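Local coordinates for flavohemoprotein (Vibrio cholerae O1 biovar El Tor, PDB 4EH1), which probably detoxifies nitric oxide by converting it to nitrate with O2 and NAD(P)H, this chain being its FAD- and NAD(P)H-binding reductase part, at residues Thr5-Glu10 with Val24-Gly29; Val117-Ala122 with Val144-Ala149. One frame throughout, in Å; residues are numbered along the deposited sequence.

Both contacts pair neighbouring strands, but in different halves of the reductase. Interaction 1 lies in the antiparallel FAD-binding part, where 5-10 and 24-29 belong to the hairpin of strands 4-13 and 18-25; interaction 2 lies in the parallel sheet of the NAD-binding part. They share no element: the strands are different, and their nearest atoms are about 19 Å apart, on opposite sides of the chain's centre. Interaction 1 is partly buried: three backbone bonds end where the strand turns into a loop, and one aromatic ring lies over a proline. Interaction 2 is core, with five backbone bonds running its length, mostly apolar side chains and two waters attached to the pair.

Interaction 1. Residues Thr5-Glu10 with Val24-Gly29; sequences TFVVRE and VPADGG
Val7 and Val24 form an antiparallel hydrogen-bonded pair, Val7 N to Val24 O at 2.7 Å and Val24 N to Val7 O at 2.9 Å, and a third bond from Ala26 N to Thr5 O carries the pairing just past the end of the second strand. Between these bonds sits the non-hydrogen-bonded pair Phe6 and Pro25, where the missing proline N-H costs the two segments nothing. The Phe6 ring lies with one face over the backbone of Pro25: Pro25 CA is 3.8 Å from the ring centroid, only 12° off the normal, a CH-pi contact. Chi1 of -83° sets CG beside the backbone N, and chi2 of 62° turns the ring so that CD2 lies 3.4 Å from Pro25 N. This is the first hairpin of the antiparallel barrel of the FAD-binding domain, and the Phe6 side chain also touches Leu101 of strand 98-105. On the side of Val7 and Val24, Ala26 CB meets two methyls, Thr5 CG2 at 3.7 Å and Val7 CG2 at 4.0 Å. Val24 CG1 touches Arg9 CD at 4.2 Å. Arg9 and Glu10 both stand opposite Val22 in a classic beta bulge; Arg9 NH2 makes a salt bridge to Glu10 OE1.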
ATOM      1  N   THR A   5     -15.126 -11.397  12.222  1.00 43.85           N
ATOM      2  CA  THR A   5     -13.719 -11.010  12.214  1.00 46.28           C
ATOM      3  C   THR A   5     -13.027 -11.284  10.872  1.00 45.00           C
ATOM      4  O   THR A   5     -13.080 -12.382  10.372  1.00 39.24           O
ATOM      5  CB  THR A   5     -12.942 -11.746  13.320  1.00 50.17           C
ATOM      6  OG1 THR A   5     -13.429 -11.321  14.597  1.00 52.10           O
ATOM      7  CG2 THR A   5     -11.438 -11.442  13.212  1.00 44.58           C
ATOM      8  N   PHE A   6     -12.397 -10.271  10.290  1.00 36.37           N
ATOM      9  CA  PHE A   6     -11.640 -10.464   9.060  1.00 41.62           C
ATOM     10  C   PHE A   6     -10.200 -10.106   9.301  1.00 38.84           C
ATOM     11  O   PHE A   6      -9.883  -9.415  10.261  1.00 37.53           O
ATOM     12  CB  PHE A   6     -12.200  -9.597   7.929  1.00 42.39           C
ATOM     13  CG  PHE A   6     -13.375 -10.207   7.223  1.00 45.05           C
ATOM     14  CD1 PHE A   6     -14.563 -10.466   7.917  1.00 36.30           C
ATOM     15  CD2 PHE A   6     -13.303 -10.506   5.865  1.00 35.01           C
ATOM     16  CE1 PHE A   6     -15.647 -11.013   7.281  1.00 37.28           C
ATOM     17  CE2 PHE A   6     -14.392 -11.047   5.201  1.00 36.06           C
ATOM     18  CZ  PHE A   6     -15.575 -11.326   5.919  1.00 37.19           C
ATOM     19  N   VAL A   7      -9.336 -10.545   8.401  1.00 36.73           N
ATOM     20  CA  VAL A   7      -7.913 -10.265   8.477  1.00 34.11           C
ATOM     21  C   VAL A   7      -7.479  -9.546   7.199  1.00 32.64           C
ATOM     22  O   VAL A   7      -7.896  -9.905   6.093  1.00 34.65           O
ATOM     23  CB  VAL A   7      -7.117 -11.572   8.663  1.00 40.84           C
ATOM     24  CG1 VAL A   7      -5.615 -11.307   8.789  1.00 38.39           C
ATOM     25  CG2 VAL A   7      -7.644 -12.290   9.884  1.00 47.96           C
ATOM     26  N   VAL A   8      -6.668  -8.507   7.365  1.00 38.41           N
ATOM     27  CA  VAL A   8      -6.097  -7.784   6.247  1.00 30.20           C
ATOM     28  C   VAL A   8      -5.054  -8.695   5.586  1.00 31.07           C
ATOM     29  O   VAL A   8      -4.031  -9.028   6.199  1.00 31.71           O
ATOM     30  CB  VAL A   8      -5.396  -6.495   6.712  1.00 36.00           C
ATOM     31  CG1 VAL A   8      -4.790  -5.756   5.520  1.00 34.30           C
ATOM     32  CG2 VAL A   8      -6.360  -5.604   7.505  1.00 28.59           C
ATOM     33  N   ARG A   9      -5.318  -9.104   4.348  1.00 31.39           N
ATOM     34  CA  ARG A   9      -4.330  -9.866   3.568  1.00 34.35           C
ATOM     35  C   ARG A   9      -3.389  -8.928   2.791  1.00 35.46           C
ATOM     36  O   ARG A   9      -2.222  -9.248   2.556  1.00 32.06           O
ATOM     37  CB  ARG A   9      -5.037 -10.788   2.584  1.00 38.02           C
ATOM     38  CG  ARG A   9      -4.115 -11.817   1.936  1.00 49.49           C
ATOM     39  CD  ARG A   9      -4.851 -12.804   1.006  1.00 63.01           C
ATOM     40  NE  ARG A   9      -5.320 -12.182  -0.233  1.00 71.83           N
ATOM     41  CZ  ARG A   9      -4.546 -11.932  -1.291  1.00 82.06           C
ATOM     42  NH1 ARG A   9      -3.251 -12.251  -1.259  1.00 86.24           N
ATOM     43  NH2 ARG A   9      -5.058 -11.351  -2.378  1.00 79.60           N
ATOM     44  N   GLU A  10      -3.910  -7.762   2.407  1.00 36.79           N
ATOM     45  CA  GLU A  10      -3.190  -6.834   1.530  1.00 38.62           C
ATOM     46  C   GLU A  10      -3.592  -5.420   1.861  1.00 34.74           C
ATOM     47  O   GLU A  10      -4.767  -5.176   2.142  1.00 29.62           O
ATOM     48  CB  GLU A  10      -3.603  -7.053   0.090  1.00 44.82           C
ATOM     49  CG  GLU A  10      -2.468  -7.270  -0.812  1.00 60.69           C
ATOM     50  CD  GLU A  10      -2.304  -8.722  -1.092  1.00 74.18           C
ATOM     51  OE1 GLU A  10      -3.164  -9.272  -1.813  1.00 79.38           O
ATOM     52  OE2 GLU A  10      -1.339  -9.317  -0.572  1.00 83.93           O
ATOM     53  N   VAL A  24      -9.920 -11.043   4.391  1.00 30.78           N
ATOM     54  CA  VAL A  24     -10.399 -12.418   4.364  1.00 34.85           C
ATOM     55  C   VAL A  24     -10.932 -12.828   5.743  1.00 37.27           C
ATOM     56  O   VAL A  24     -10.426 -12.385   6.774  1.00 34.76           O
ATOM     57  CB  VAL A  24      -9.284 -13.372   3.935  1.00 37.90           C
ATOM     58  CG1 VAL A  24      -8.747 -12.985   2.548  1.00 38.91           C
ATOM     59  CG2 VAL A  24      -8.185 -13.323   4.936  1.00 38.16           C
ATOM     60  N   PRO A  25     -11.958 -13.681   5.768  1.00 36.85           N
ATOM     61  CA  PRO A  25     -12.539 -14.008   7.073  1.00 38.09           C
ATOM     62  C   PRO A  25     -11.519 -14.736   7.920  1.00 43.46           C
ATOM     63  O   PRO A  25     -10.805 -15.560   7.376  1.00 45.50           O
ATOM     64  CB  PRO A  25     -13.683 -14.967   6.734  1.00 39.62           C
ATOM     65  CG  PRO A  25     -13.688 -15.154   5.279  1.00 46.36           C
ATOM     66  CD  PRO A  25     -12.451 -14.553   4.692  1.00 43.83           C
ATOM     67  N   ALA A  26     -11.416 -14.422   9.206  1.00 41.22           N
ATOM     68  CA  ALA A  26     -10.546 -15.208  10.074  1.00 46.81           C
ATOM     69  C   ALA A  26     -11.013 -16.674  10.168  1.00 56.31           C
ATOM     70  O   ALA A  26     -10.232 -17.545  10.531  1.00 54.91           O
ATOM     71  CB  ALA A  26     -10.453 -14.593  11.449  1.00 48.53           C
ATOM     72  N   ASP A  27     -12.280 -16.935   9.836  1.00 62.75           N
ATOM     73  CA  ASP A  27     -12.815 -18.302   9.806  1.00 72.12           C
ATOM     74  C   ASP A  27     -12.158 -19.150   8.723  1.00 75.30           C
ATOM     75  O   ASP A  27     -11.725 -20.274   8.973  1.00 80.67           O
ATOM     76  CB  ASP A  27     -14.319 -18.290   9.512  1.00 76.39           C
ATOM     77  CG  ASP A  27     -15.126 -17.592  10.588  1.00 85.75           C
ATOM     78  OD1 ASP A  27     -14.634 -17.486  11.732  1.00 87.46           O
ATOM     79  OD2 ASP A  27     -16.267 -17.161  10.291  1.00 90.67           O
ATOM     80  N   GLY A  28     -12.078 -18.590   7.519  1.00 68.47           N
ATOM     81  CA  GLY A  28     -11.880 -19.376   6.320  1.00 66.81           C
ATOM     82  C   GLY A  28     -13.254 -19.466   5.687  1.00 67.01           C
ATOM     83  O   GLY A  28     -14.220 -18.928   6.228  1.00 70.05           O
ATOM     84  N   GLY A  29     -13.354 -20.112   4.537  1.00 68.33           N
ATOM     85  CA  GLY A  29     -14.653 -20.345   3.925  1.00 68.86           C
ATOM     86  C   GLY A  29     -15.238 -19.124   3.226  1.00 60.47           C
ATOM     87  O   GLY A  29     -14.629 -18.067   3.190  1.00 53.70           O
TER

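Interaction 2. Residues Val117-Ala122 with Val144-Ala149; sequences VVLISA and VTYLYA
Val117-Ala122 and Val144-Ala149 run parallel in exact step, Val117 beside Val144 through to Ala122 beside Ala149, with strand axes 4.7 Å apart. Five N-H···O bonds alternate between them; the shortest, Leu147 N to Leu119 O, is 2.6 Å. On the face carrying Val118, Ile120 and Leu147, the Leu147 side chain does most of the work. Its CG lies anti to the carbonyl carbon (chi1 -51°), and its CD1 methyl meets Val118 CG1 at 3.9 Å and Ile120 CG1 at 4.0 Å. Leu147 and Ile120 lie side by side, pointing the same way, whereas Val118 is crossed at a slant. On the other face, Tyr148 has CG anti to the backbone N (chi1 -174°), yet its ring comes back toward the first strand, with CD1 3.5 Å from Ser121 OG. The Tyr148 hydroxyl is hydrogen-bonded to the O of Gly123, a residue that probably binds NADP(+). Ser121 OG stands between its own N and carbonyl carbon and bonds a water at 2.7 Å; that water donates to Leu147 O and rests over one face of the Tyr146 ring, toward its rim. The pair belongs to a right-handed beta-alpha-beta crossover of the NAD-binding domain: helix 126-138 packs on Leu119, Ser121, Tyr146 and Tyr148, strand 203-208 flanks 117-122, and strand 172-177 flanks 144-149.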
ATOM      1  N   VAL A 117     -23.881   1.894 -20.640  1.00 29.09           N
ATOM      2  CA  VAL A 117     -23.666   2.200 -19.237  1.00 28.31           C
ATOM      3  C   VAL A 117     -22.683   3.355 -19.076  1.00 32.10           C
ATOM      4  O   VAL A 117     -21.569   3.304 -19.628  1.00 28.59           O
ATOM      5  CB  VAL A 117     -23.123   0.942 -18.477  1.00 28.50           C
ATOM      6  CG1 VAL A 117     -22.610   1.321 -17.099  1.00 25.75           C
ATOM      7  CG2 VAL A 117     -24.214  -0.076 -18.332  1.00 27.85           C
ATOM      8  N   VAL A 118     -23.097   4.396 -18.339  1.00 26.98           N
ATOM      9  CA  VAL A 118     -22.171   5.477 -17.998  1.00 24.66           C
ATOM     10  C   VAL A 118     -21.866   5.488 -16.491  1.00 26.61           C
ATOM     11  O   VAL A 118     -22.775   5.520 -15.658  1.00 26.99           O
ATOM     12  CB  VAL A 118     -22.653   6.866 -18.537  1.00 24.84           C
ATOM     13  CG1 VAL A 118     -21.621   7.938 -18.254  1.00 24.91           C
ATOM     14  CG2 VAL A 118     -22.861   6.819 -20.050  1.00 21.97           C
ATOM     15  N   LEU A 119     -20.587   5.416 -16.145  1.00 22.91           N
ATOM     16  CA  LEU A 119     -20.179   5.492 -14.744  1.00 23.29           C
ATOM     17  C   LEU A 119     -19.509   6.860 -14.548  1.00 31.61           C
ATOM     18  O   LEU A 119     -18.594   7.223 -15.292  1.00 23.95           O
ATOM     19  CB  LEU A 119     -19.175   4.388 -14.390  1.00 21.15           C
ATOM     20  CG  LEU A 119     -19.566   2.958 -14.778  1.00 27.98           C
ATOM     21  CD1 LEU A 119     -18.524   1.951 -14.317  1.00 28.23           C
ATOM     22  CD2 LEU A 119     -20.955   2.614 -14.213  1.00 26.47           C
ATOM     23  N   ILE A 120     -19.963   7.592 -13.535  1.00 26.55           N
ATOM     24  CA  ILE A 120     -19.488   8.933 -13.252  1.00 28.47           C
ATOM     25  C   ILE A 120     -19.190   9.050 -11.772  1.00 26.04           C
ATOM     26  O   ILE A 120     -20.054   8.814 -10.926  1.00 26.17           O
ATOM     27  CB  ILE A 120     -20.559   9.995 -13.583  1.00 29.35           C
ATOM     28  CG1 ILE A 120     -21.093   9.786 -15.007  1.00 29.32           C
ATOM     29  CG2 ILE A 120     -19.992  11.427 -13.386  1.00 20.23           C
ATOM     30  CD1 ILE A 120     -22.232  10.759 -15.405  1.00 25.09           C
ATOM     31  N   SER A 121     -17.973   9.444 -11.452  1.00 20.44           N
ATOM     32  CA  SER A 121     -17.624   9.636 -10.052  1.00 23.71           C
ATOM     33  C   SER A 121     -16.502  10.644  -9.883  1.00 26.37           C
ATOM     34  O   SER A 121     -15.831  10.999 -10.858  1.00 28.27           O
ATOM     35  CB  SER A 121     -17.197   8.303  -9.434  1.00 24.49           C
ATOM     36  OG  SER A 121     -16.126   7.743 -10.171  1.00 27.35           O
ATOM     37  N   ALA A 122     -16.298  11.057  -8.629  1.00 20.91           N
ATOM     38  CA  ALA A 122     -15.243  11.982  -8.234  1.00 23.04           C
ATOM     39  C   ALA A 122     -14.578  11.538  -6.949  1.00 28.02           C
ATOM     40  O   ALA A 122     -15.246  11.113  -6.000  1.00 30.02           O
ATOM     41  CB  ALA A 122     -15.809  13.404  -8.025  1.00 20.38           C
ATOM     42  N   VAL A 144     -19.470   0.600 -22.425  1.00 22.67           N
ATOM     43  CA  VAL A 144     -19.227   1.214 -21.114  1.00 24.41           C
ATOM     44  C   VAL A 144     -18.375   2.497 -21.236  1.00 29.26           C
ATOM     45  O   VAL A 144     -17.337   2.500 -21.903  1.00 29.84           O
ATOM     46  CB  VAL A 144     -18.557   0.227 -20.116  1.00 26.97           C
ATOM     47  CG1 VAL A 144     -18.354   0.898 -18.740  1.00 21.94           C
ATOM     48  CG2 VAL A 144     -19.403  -1.048 -19.947  1.00 22.45           C
ATOM     49  N   THR A 145     -18.851   3.580 -20.618  1.00 28.51           N
ATOM     50  CA  THR A 145     -18.106   4.834 -20.523  1.00 28.46           C
ATOM     51  C   THR A 145     -17.807   5.166 -19.046  1.00 28.27           C
ATOM     52  O   THR A 145     -18.697   5.164 -18.186  1.00 30.81           O
ATOM     53  CB  THR A 145     -18.888   6.010 -21.155  1.00 27.07           C
ATOM     54  OG1 THR A 145     -19.178   5.714 -22.517  1.00 27.77           O
ATOM     55  CG2 THR A 145     -18.053   7.306 -21.119  1.00 23.77           C
ATOM     56  N   TYR A 146     -16.552   5.452 -18.750  1.00 23.74           N
ATOM     57  CA  TYR A 146     -16.156   5.788 -17.398  1.00 19.99           C
ATOM     58  C   TYR A 146     -15.723   7.268 -17.320  1.00 20.65           C
ATOM     59  O   TYR A 146     -14.778   7.689 -17.991  1.00 21.68           O
ATOM     60  CB  TYR A 146     -15.001   4.884 -17.029  1.00 24.66           C
ATOM     61  CG  TYR A 146     -14.441   5.040 -15.635  1.00 25.50           C
ATOM     62  CD1 TYR A 146     -13.297   5.808 -15.410  1.00 21.84           C
ATOM     63  CD2 TYR A 146     -15.019   4.375 -14.551  1.00 28.58           C
ATOM     64  CE1 TYR A 146     -12.755   5.940 -14.147  1.00 21.37           C
ATOM     65  CE2 TYR A 146     -14.487   4.506 -13.274  1.00 26.84           C
ATOM     66  CZ  TYR A 146     -13.345   5.281 -13.084  1.00 26.32           C
ATOM     67  OH  TYR A 146     -12.796   5.408 -11.832  1.00 21.04           O
ATOM     68  N   LEU A 147     -16.416   8.061 -16.517  1.00 21.85           N
ATOM     69  CA  LEU A 147     -16.081   9.487 -16.395  1.00 21.54           C
ATOM     70  C   LEU A 147     -15.658   9.754 -14.954  1.00 27.31           C
ATOM     71  O   LEU A 147     -16.404   9.449 -14.017  1.00 26.03           O
ATOM     72  CB  LEU A 147     -17.263  10.375 -16.790  1.00 24.72           C
ATOM     73  CG  LEU A 147     -17.962  10.111 -18.143  1.00 25.51           C
ATOM     74  CD1 LEU A 147     -19.175  11.005 -18.303  1.00 23.41           C
ATOM     75  CD2 LEU A 147     -17.045  10.308 -19.324  1.00 23.80           C
ATOM     76  N   TYR A 148     -14.462  10.315 -14.784  1.00 21.77           N
ATOM     77  CA  TYR A 148     -13.843  10.438 -13.465  1.00 23.61           C
ATOM     78  C   TYR A 148     -13.239  11.843 -13.253  1.00 23.96           C
ATOM     79  O   TYR A 148     -12.557  12.381 -14.142  1.00 23.38           O
ATOM     80  CB  TYR A 148     -12.743   9.370 -13.279  1.00 23.93           C
ATOM     81  CG  TYR A 148     -12.162   9.365 -11.864  1.00 26.15           C
ATOM     82  CD1 TYR A 148     -12.983   9.165 -10.761  1.00 26.72           C
ATOM     83  CD2 TYR A 148     -10.802   9.611 -11.633  1.00 25.27           C
ATOM     84  CE1 TYR A 148     -12.475   9.197  -9.450  1.00 27.25           C
ATOM     85  CE2 TYR A 148     -10.274   9.654 -10.317  1.00 24.36           C
ATOM     86  CZ  TYR A 148     -11.117   9.423  -9.244  1.00 26.88           C
ATOM     87  OH  TYR A 148     -10.628   9.427  -7.961  1.00 31.39           O
ATOM     88  N   ALA A 149     -13.506  12.431 -12.089  1.00 22.21           N
ATOM     89  CA  ALA A 149     -12.918  13.723 -11.721  1.00 23.62           C
ATOM     90  C   ALA A 149     -12.135  13.593 -10.417  1.00 23.71           C
ATOM     91  O   ALA A 149     -12.615  13.031  -9.444  1.00 25.24           O
ATOM     92  CB  ALA A 149     -14.006  14.800 -11.595  1.00 25.13           C
TER
HETATM   93  O   HOH W   1     -21.609   4.252 -22.625  1.00 27.60           O
HETATM   94  O   HOH W   2     -16.544   6.792 -12.623  1.00 27.89           O